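Local coordinates for phage-like element PBSX protein XepA (Bacillus subtilis, PDB 6IA5) that is a prophage protein of unknown function that forms a pentamer and does not seem to be involved in host cell lysis, at residues W249-K254 against I259-I264; A187-A192 against G223-I228; I42-A47 against E52-L57. All coordinates share one frame; numbering follows the deposited sequence.

Contact 1. Residues W249-K254 against I259-I264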
loop_
_atom_site.group_PDB
_atom_site.type_symbol
_atom_site.label_atom_id
_atom_site.label_comp_id
_atom_site.label_asym_id
_atom_site.label_seq_id
_atom_site.Cartn_x
_atom_site.Cartn_y
_atom_site.Cartn_z
ATOM N N TRP E 249 10.350 28.921 -30.407
ATOM C CA TRP E 249 10.249 29.922 -29.361
ATOM C C TRP E 249 9.867 29.220 -28.065
ATOM O O TRP E 249 8.922 28.436 -28.061
ATOM C CB TRP E 249 9.196 30.956 -29.755
ATOM C CG TRP E 249 9.580 31.800 -30.935
ATOM C CD1 TRP E 249 9.402 31.521 -32.269
ATOM C CD2 TRP E 249 10.213 33.093 -30.869
ATOM N NE1 TRP E 249 9.880 32.558 -33.032
ATOM C CE2 TRP E 249 10.380 33.536 -32.202
ATOM C CE3 TRP E 249 10.638 33.915 -29.815
ATOM C CZ2 TRP E 249 10.945 34.778 -32.498
ATOM C CZ3 TRP E 249 11.207 35.132 -30.111
ATOM C CH2 TRP E 249 11.355 35.557 -31.440
ATOM N N ALA E 250 10.592 29.535 -26.982
ATOM C CA ALA E 250 10.369 28.958 -25.669
ATOM C C ALA E 250 9.597 29.946 -24.801
ATOM O O ALA E 250 9.961 31.119 -24.741
ATOM C CB ALA E 250 11.696 28.577 -25.041
ATOM N N PHE E 251 8.549 29.454 -24.113
ATOM C CA PHE E 251 7.716 30.304 -23.268
ATOM C C PHE E 251 7.585 29.703 -21.874
ATOM O O PHE E 251 7.464 28.489 -21.715
ATOM C CB PHE E 251 6.289 30.404 -23.816
ATOM C CG PHE E 251 6.191 30.991 -25.197
ATOM C CD1 PHE E 251 6.372 30.207 -26.327
ATOM C CD2 PHE E 251 5.938 32.348 -25.361
ATOM C CE1 PHE E 251 6.285 30.761 -27.597
ATOM C CE2 PHE E 251 5.864 32.905 -26.629
ATOM C CZ PHE E 251 6.028 32.110 -27.739
ATOM N N ASP E 252 7.580 30.584 -20.878
ATOM C CA ASP E 252 7.185 30.256 -19.523
ATOM C C ASP E 252 5.686 30.518 -19.415
ATOM O O ASP E 252 5.257 31.663 -19.528
ATOM C CB ASP E 252 7.978 31.100 -18.518
ATOM C CG ASP E 252 7.516 30.981 -17.065
ATOM O OD1 ASP E 252 6.722 30.042 -16.741
ATOM O OD2 ASP E 252 7.970 31.818 -16.250
ATOM N N ILE E 253 4.891 29.461 -19.186
ATOM C CA ILE E 253 3.447 29.634 -19.298
ATOM C C ILE E 253 2.745 29.417 -17.955
ATOM O O ILE E 253 1.507 29.370 -17.921
ATOM C CB ILE E 253 2.874 28.732 -20.413
ATOM C CG1 ILE E 253 3.121 27.243 -20.144
ATOM C CG2 ILE E 253 3.395 29.176 -21.783
ATOM C CD1 ILE E 253 2.388 26.336 -21.111
ATOM N N LYS E 254 3.529 29.259 -16.875
ATOM C CA LYS E 254 2.984 29.085 -15.536
ATOM C C LYS E 254 1.989 30.202 -15.229
ATOM O O LYS E 254 2.309 31.381 -15.333
ATOM C CB LYS E 254 4.079 29.124 -14.465
ATOM C CG LYS E 254 4.804 27.815 -14.195
ATOM C CD LYS E 254 5.678 27.853 -12.942
ATOM C CE LYS E 254 6.570 29.073 -12.797
ATOM N NZ LYS E 254 7.495 29.276 -13.939
ATOM N N ILE E 259 -2.909 29.370 -24.217
ATOM C CA ILE E 259 -1.902 30.016 -25.051
ATOM C C ILE E 259 -2.403 30.000 -26.491
ATOM O O ILE E 259 -2.873 28.974 -26.986
ATOM C CB ILE E 259 -0.526 29.316 -24.911
ATOM C CG1 ILE E 259 -0.009 29.306 -23.465
ATOM C CG2 ILE E 259 0.485 29.912 -25.891
ATOM C CD1 ILE E 259 0.176 30.675 -22.849
ATOM N N ILE E 260 -2.307 31.150 -27.148
ATOM C CA ILE E 260 -2.751 31.270 -28.526
ATOM C C ILE E 260 -1.583 31.828 -29.341
ATOM O O ILE E 260 -0.925 32.789 -28.928
ATOM C CB ILE E 260 -3.989 32.183 -28.594
ATOM C CG1 ILE E 260 -5.201 31.519 -27.924
ATOM C CG2 ILE E 260 -4.288 32.566 -30.028
ATOM C CD1 ILE E 260 -6.364 32.458 -27.662
ATOM N N MET E 261 -1.342 31.207 -30.498
ATOM C CA MET E 261 -0.341 31.674 -31.442
ATOM C C MET E 261 -1.076 32.134 -32.691
ATOM O O MET E 261 -1.380 31.322 -33.562
ATOM C CB MET E 261 0.597 30.516 -31.796
ATOM C CG MET E 261 1.369 29.999 -30.577
ATOM S SD MET E 261 2.715 31.152 -30.238
ATOM C CE MET E 261 2.586 31.324 -28.453
ATOM N N GLU E 262 -1.362 33.437 -32.769
ATOM C CA GLU E 262 -2.256 33.953 -33.788
ATOM C C GLU E 262 -1.466 34.293 -35.049
ATOM O O GLU E 262 -0.464 35.020 -35.002
ATOM C CB GLU E 262 -2.992 35.187 -33.254
ATOM C CG GLU E 262 -3.732 35.975 -34.320
ATOM C CD GLU E 262 -4.570 37.136 -33.798
ATOM O OE1 GLU E 262 -4.400 37.530 -32.632
ATOM O OE2 GLU E 262 -5.423 37.634 -34.536
ATOM N N ILE E 263 -1.941 33.788 -36.197
ATOM C CA ILE E 263 -1.415 34.276 -37.456
ATOM C C ILE E 263 -2.128 35.586 -37.784
ATOM O O ILE E 263 -3.324 35.580 -38.059
ATOM C CB ILE E 263 -1.527 33.220 -38.570
ATOM C CG1 ILE E 263 -0.706 31.973 -38.230
ATOM C CG2 ILE E 263 -1.092 33.816 -39.899
ATOM C CD1 ILE E 263 -0.958 30.791 -39.122
ATOM N N ILE E 264 -1.369 36.685 -37.707
ATOM C CA ILE E 264 -1.842 38.045 -37.912
ATOM C C ILE E 264 -2.010 38.265 -39.412
ATOM O O ILE E 264 -2.970 38.892 -39.859
ATOM C CB ILE E 264 -0.857 39.070 -37.300
ATOM C CG1 ILE E 264 -0.858 39.011 -35.773
ATOM C CG2 ILE E 264 -1.144 40.491 -37.788
ATOM C CD1 ILE E 264 -2.221 39.300 -35.154
#
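Phe-251 and Met-261 meet inside the large antiparallel β-sheet system of the C-terminal part of the chain, on strands 247-252 and 258-267, which follow each other in sequence yet face one another through side chains alone. No backbone hydrogen bond joins them. Each pairs with other strands instead, 247-252 with 200-207 and 225-232, and 258-267 with 193-194 and 211-219. The two side chains arrive from opposite directions. The Met-261 chain bends at chi2 (-78°) and again at chi3 (135°), which carries its methyl over one face of the Phe-251 ring. CE lies 4.0 Å from the ring centroid in a CH-pi contact, and its nearest ring atom is CZ, with Phe-251 CZ to Met-261 CE at 3.6 Å. The sulfur stands further off and oblique, with SD 5.1 Å from the centroid of Phe-251, so the Met-aromatic contact is made mainly by the methyl. Phe-216 meets the Phe-251 ring edge-to-face and also touches Met-261, joining strand 211-219 to this apolar core. One step along, Ile-253 CG2 packs on Ile-259 CD1 at 3.7 Å, the two isoleucines crossing at a slant, while Leu-201 and Val-195 extend the apolar surroundings. All four side chains are buried. Just past Phe-251, Asp-252 OD1 accepts a hydrogen bond from the backbone N of Lys-254 at 3.3 Å, closing an Asx turn, and a salt bridge from Lys-254 NZ at 3.0 Å, the two donors reaching OD1 from opposite faces of the carboxylate plane.

Contact 2. Residues A187-A192 against G223-I228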
loop_
_atom_site.group_PDB
_atom_site.type_symbol
_atom_site.label_atom_id
_atom_site.label_comp_id
_atom_site.label_asym_id
_atom_site.label_seq_id
_atom_site.Cartn_x
_atom_site.Cartn_y
_atom_site.Cartn_z
ATOM N N ALA E 187 -5.141 34.342 -42.134
ATOM C CA ALA E 187 -5.004 34.836 -40.770
ATOM C C ALA E 187 -6.099 34.242 -39.896
ATOM O O ALA E 187 -7.246 34.155 -40.317
ATOM C CB ALA E 187 -5.083 36.339 -40.763
ATOM N N SER E 188 -5.728 33.820 -38.686
ATOM C CA SER E 188 -6.690 33.471 -37.655
ATOM C C SER E 188 -5.962 33.213 -36.343
ATOM O O SER E 188 -4.745 33.089 -36.326
ATOM C CB SER E 188 -7.580 32.305 -38.045
ATOM O OG SER E 188 -6.969 31.051 -37.792
ATOM N N GLU E 189 -6.736 33.108 -35.261
ATOM C CA GLU E 189 -6.168 32.830 -33.960
ATOM C C GLU E 189 -5.669 31.393 -33.880
ATOM O O GLU E 189 -4.682 31.136 -33.190
ATOM C CB GLU E 189 -7.176 33.137 -32.863
ATOM C CG GLU E 189 -7.298 34.620 -32.656
ATOM C CD GLU E 189 -8.145 35.025 -31.474
ATOM O OE1 GLU E 189 -8.471 36.219 -31.380
ATOM O OE2 GLU E 189 -8.463 34.141 -30.662
ATOM N N GLY E 190 -6.341 30.478 -34.586
ATOM C CA GLY E 190 -6.016 29.061 -34.510
ATOM C C GLY E 190 -6.518 28.469 -33.195
ATOM O O GLY E 190 -7.280 29.118 -32.496
ATOM N N ALA E 191 -6.072 27.254 -32.852
ATOM C CA ALA E 191 -6.533 26.592 -31.645
ATOM C C ALA E 191 -5.760 27.103 -30.419
ATOM O O ALA E 191 -4.581 27.450 -30.511
ATOM C CB ALA E 191 -6.392 25.098 -31.805
ATOM N N ALA E 192 -6.445 27.113 -29.268
ATOM C CA ALA E 192 -5.930 27.601 -28.000
ATOM C C ALA E 192 -5.450 26.425 -27.163
ATOM O O ALA E 192 -6.216 25.516 -26.866
ATOM C CB ALA E 192 -6.996 28.376 -27.270
ATOM N N GLY E 223 -10.199 36.131 -19.727
ATOM C CA GLY E 223 -10.477 35.610 -21.057
ATOM C C GLY E 223 -10.014 36.542 -22.176
ATOM O O GLY E 223 -10.078 36.158 -23.337
ATOM N N GLN E 224 -9.554 37.758 -21.842
ATOM C CA GLN E 224 -8.919 38.633 -22.818
ATOM C C GLN E 224 -7.505 38.132 -23.134
ATOM O O GLN E 224 -6.792 37.649 -22.258
ATOM C CB GLN E 224 -8.840 40.064 -22.295
ATOM C CG GLN E 224 -10.213 40.714 -22.114
ATOM C CD GLN E 224 -10.955 40.849 -23.423
ATOM O OE1 GLN E 224 -10.508 41.536 -24.336
ATOM N NE2 GLN E 224 -12.087 40.174 -23.541
ATOM N N LYS E 225 -7.109 38.272 -24.401
ATOM C CA LYS E 225 -5.775 37.933 -24.858
ATOM C C LYS E 225 -4.781 38.942 -24.290
ATOM O O LYS E 225 -5.018 40.151 -24.320
ATOM C CB LYS E 225 -5.722 37.888 -26.390
ATOM C CG LYS E 225 -6.462 36.704 -27.003
ATOM C CD LYS E 225 -6.103 36.440 -28.448
ATOM C CE LYS E 225 -6.247 37.631 -29.376
ATOM N NZ LYS E 225 -7.639 38.114 -29.417
ATOM N N LEU E 226 -3.672 38.408 -23.760
ATOM C CA LEU E 226 -2.578 39.184 -23.197
ATOM C C LEU E 226 -1.302 38.821 -23.952
ATOM O O LEU E 226 -1.023 37.636 -24.157
ATOM C CB LEU E 226 -2.424 38.806 -21.719
ATOM C CG LEU E 226 -3.623 39.158 -20.842
ATOM C CD1 LEU E 226 -3.763 38.170 -19.687
ATOM C CD2 LEU E 226 -3.490 40.585 -20.331
ATOM N N PRO E 227 -0.485 39.816 -24.355
ATOM C CA PRO E 227 0.753 39.527 -25.082
ATOM C C PRO E 227 1.743 38.849 -24.141
ATOM O O PRO E 227 1.873 39.237 -22.988
ATOM C CB PRO E 227 1.285 40.903 -25.517
ATOM C CG PRO E 227 0.173 41.894 -25.177
ATOM C CD PRO E 227 -0.687 41.251 -24.108
ATOM N N ILE E 228 2.433 37.827 -24.653
ATOM C CA ILE E 228 3.490 37.148 -23.908
ATOM C C ILE E 228 4.764 37.149 -24.750
ATOM O O ILE E 228 4.707 37.337 -25.965
ATOM C CB ILE E 228 3.048 35.720 -23.526
ATOM C CG1 ILE E 228 2.764 34.875 -24.775
ATOM C CG2 ILE E 228 1.816 35.809 -22.630
ATOM C CD1 ILE E 228 2.480 33.431 -24.505
HETATM O O HOH W 1 -9.850 35.689 -28.664
#
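Lys-225 reaches across the surface to Glu-189, and the salt bridge between them is the only direct contact between residues 187-192 and 223-228. From CB, directed toward the loop, the lysine passes through CG without touching the glutamate. The first approach comes at CD, 3.8 Å from Glu-189 OE1. The chain then bends twice, at chi3 (-54°) and chi4 (-61°), and these bends bring CE to 3.3 Å from the same oxygen, OE1 of Glu-189. At the tip, Lys-225 NZ donates to Glu-189 OE1 at 2.9 Å. The ammonium does not lie in the carboxylate plane: it comes in from above, 47° out of it. Glu-189 meets it with a chain extended beyond CG, the two side chains approaching from opposite directions. The other carboxylate oxygen is held by a water, which donates to Glu-189 OE2 at 2.9 Å and accepts a weak, long bond from Lys-225 NZ, so the water bridges the pair, though only weakly on the lysine side. A cation-pi contact with Trp-217 and packing on Glu-262 give the lysine further partners. In the fold, Lys-225 stands on strand 225-232 beside strand 211-219, whereas Glu-189 belongs to the loop between strands 181-184 and 193-194. That loop lies along strand 258-267, and just beyond the lysine Pro-227 O is hydrogen-bonded to Thr-233 of the second subunit.

Contact 3. Residues I42-A47 against E52-L57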
loop_
_atom_site.group_PDB
_atom_site.type_symbol
_atom_site.label_atom_id
_atom_site.label_comp_id
_atom_site.label_asym_id
_atom_site.label_seq_id
_atom_site.Cartn_x
_atom_site.Cartn_y
_atom_site.Cartn_z
ATOM N N ILE E 42 0.288 -39.424 -0.021
ATOM C CA ILE E 42 1.498 -39.994 -0.605
ATOM C C ILE E 42 1.131 -40.638 -1.945
ATOM O O ILE E 42 0.256 -41.490 -2.000
ATOM C CB ILE E 42 2.264 -40.924 0.366
ATOM C CG1 ILE E 42 3.573 -41.416 -0.262
ATOM C CG2 ILE E 42 1.394 -42.085 0.860
ATOM C CD1 ILE E 42 4.514 -42.125 0.717
ATOM N N LEU E 43 1.755 -40.174 -3.035
ATOM C CA LEU E 43 1.413 -40.667 -4.357
ATOM C C LEU E 43 2.123 -41.992 -4.644
ATOM O O LEU E 43 1.555 -42.857 -5.308
ATOM C CB LEU E 43 1.833 -39.647 -5.419
ATOM C CG LEU E 43 1.112 -38.303 -5.416
ATOM C CD1 LEU E 43 1.381 -37.591 -6.720
ATOM C CD2 LEU E 43 -0.395 -38.472 -5.219
ATOM N N THR E 44 3.384 -42.107 -4.196
ATOM C CA THR E 44 4.191 -43.292 -4.445
ATOM C C THR E 44 5.346 -43.307 -3.453
ATOM O O THR E 44 5.821 -42.245 -3.031
ATOM C CB THR E 44 4.717 -43.305 -5.897
ATOM O OG1 THR E 44 5.464 -44.509 -6.096
ATOM C CG2 THR E 44 5.609 -42.126 -6.236
ATOM N N ASN E 45 5.804 -44.507 -3.095
ATOM C CA ASN E 45 7.099 -44.658 -2.451
ATOM C C ASN E 45 7.941 -45.745 -3.135
ATOM O O ASN E 45 8.877 -46.263 -2.535
ATOM C CB ASN E 45 6.979 -44.908 -0.949
ATOM C CG ASN E 45 6.322 -46.239 -0.633
ATOM O OD1 ASN E 45 5.891 -46.959 -1.527
ATOM N ND2 ASN E 45 6.263 -46.587 0.635
ATOM N N ALA E 46 7.624 -46.056 -4.390
ATOM C CA ALA E 46 8.328 -47.095 -5.131
ATOM C C ALA E 46 9.591 -46.520 -5.772
ATOM O O ALA E 46 9.499 -45.629 -6.620
ATOM C CB ALA E 46 7.397 -47.700 -6.166
ATOM N N ALA E 47 10.753 -47.057 -5.374
ATOM C CA ALA E 47 12.059 -46.627 -5.876
ATOM C C ALA E 47 12.153 -46.846 -7.390
ATOM O O ALA E 47 11.713 -47.868 -7.880
ATOM C CB ALA E 47 13.148 -47.365 -5.134
ATOM N N GLU E 52 14.051 -43.915 -15.018
ATOM C CA GLU E 52 12.649 -44.304 -14.988
ATOM C C GLU E 52 11.795 -43.153 -14.429
ATOM O O GLU E 52 12.232 -42.399 -13.553
ATOM C CB GLU E 52 12.496 -45.560 -14.122
ATOM C CG GLU E 52 11.136 -46.220 -14.238
ATOM C CD GLU E 52 10.868 -47.349 -13.260
ATOM O OE1 GLU E 52 11.752 -47.650 -12.407
ATOM O OE2 GLU E 52 9.765 -47.932 -13.351
ATOM N N ALA E 53 10.563 -43.037 -14.941
ATOM C CA ALA E 53 9.616 -42.005 -14.544
ATOM C C ALA E 53 8.453 -42.618 -13.769
ATOM O O ALA E 53 8.036 -43.742 -14.043
ATOM C CB ALA E 53 9.103 -41.266 -15.751
ATOM N N TYR E 54 7.961 -41.867 -12.775
ATOM C CA TYR E 54 6.641 -42.097 -12.208
ATOM C C TYR E 54 5.673 -41.076 -12.817
ATOM O O TYR E 54 5.983 -39.891 -12.866
ATOM C CB TYR E 54 6.688 -41.971 -10.679
ATOM C CG TYR E 54 5.309 -41.808 -10.090
ATOM C CD1 TYR E 54 4.474 -42.904 -9.898
ATOM C CD2 TYR E 54 4.814 -40.543 -9.803
ATOM C CE1 TYR E 54 3.189 -42.748 -9.399
ATOM C CE2 TYR E 54 3.534 -40.370 -9.298
ATOM C CZ TYR E 54 2.724 -41.475 -9.091
ATOM O OH TYR E 54 1.453 -41.291 -8.636
ATOM N N SER E 55 4.506 -41.539 -13.285
ATOM C CA SER E 55 3.470 -40.673 -13.827
ATOM C C SER E 55 2.168 -40.932 -13.095
ATOM O O SER E 55 1.624 -42.022 -13.179
ATOM C CB SER E 55 3.254 -40.913 -15.288
ATOM O OG SER E 55 4.169 -40.156 -16.037
ATOM N N GLN E 56 1.676 -39.923 -12.380
ATOM C CA GLN E 56 0.390 -40.033 -11.711
ATOM C C GLN E 56 -0.684 -40.076 -12.794
ATOM O O GLN E 56 -0.551 -39.367 -13.800
ATOM C CB GLN E 56 0.183 -38.778 -10.839
ATOM C CG GLN E 56 -1.090 -38.822 -10.023
ATOM C CD GLN E 56 -1.296 -37.560 -9.206
ATOM O OE1 GLN E 56 -0.818 -36.465 -9.552
ATOM N NE2 GLN E 56 -2.023 -37.720 -8.104
ATOM N N LEU E 57 -1.761 -40.854 -12.573
ATOM C CA LEU E 57 -2.888 -40.760 -13.495
ATOM C C LEU E 57 -3.487 -39.375 -13.381
ATOM O O LEU E 57 -3.515 -38.819 -12.283
ATOM C CB LEU E 57 -3.942 -41.831 -13.187
ATOM C CG LEU E 57 -3.513 -43.274 -13.477
ATOM C CD1 LEU E 57 -4.665 -44.239 -13.233
ATOM C CD2 LEU E 57 -2.998 -43.435 -14.910
#
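The side-chain oxygen of Gln-56, OE1, is gripped by two donors, the amide NE2 of Gln-137 and the backbone N of Phe-121, and the amide held in this way packs against Leu-43. Fully extended beyond CG, Gln-56 crosses the leucine at about a right angle. Its NE2, which is also hydrogen-bonded elsewhere, approaches Leu-43 CD2 to 3.4 Å, and the other methyl, Leu-43 CD1, rests 3.7 Å from the amide carbon CD of Gln-56. A polar group secured by its own bonds thus serves as one wall for an apolar side chain, which touches Phe-121 as well. Closer to its backbone, Leu-43 CB meets the hydroxyl oxygen OH of Tyr-54 at 3.6 Å. The tyrosine ring is chiefly engaged by the next residue. Thr-44 CG2 sits almost exactly over the ring centre, 3.8 Å from the centroid of Tyr-54 and only 5° off the normal, a CH-pi contact over the face. The rotamer explains it: with OG1 anti to the backbone N (chi1 -178°), CG2 is set between the backbone N and the carbonyl carbon, where it bears down on the aromatic face. The hydroxyl oxygen is thereby turned along the chain, and Thr-44 OG1 accepts a hydrogen bond from the backbone N of Ala-46 at 3.2 Å, nearly straight (171°), forming an ST turn. Within this chain, strand 41-44 is an outermost strand of one four-stranded antiparallel sheet and strand 53-60 an outermost strand of another. With side chains meeting between them and no backbone bond across, the connection is a β-arch at the margin of a β-sandwich.

Overall arrangement
From the N terminus, contact 3 comes first, closing the short connection 48-51 and tying the first strands of two four-stranded sheets together. The chain then runs on to the far C-terminal part, on the other side of its centre. There contact 2 closes a loop of 30 residues, 193-222, joining the segment after strand 181-184 to strand 225-232. Contact 1 follows, spanning only residues 255-258. The three loops lie in series, none nesting or crossing. Contacts 1 and 2, with centres about 8 Å apart, belong to one antiparallel sheet and touch where Ile-263 N probably bonds to Ser-188 O; contact 3 lies some 76 Å (centre to centre) from contact 1.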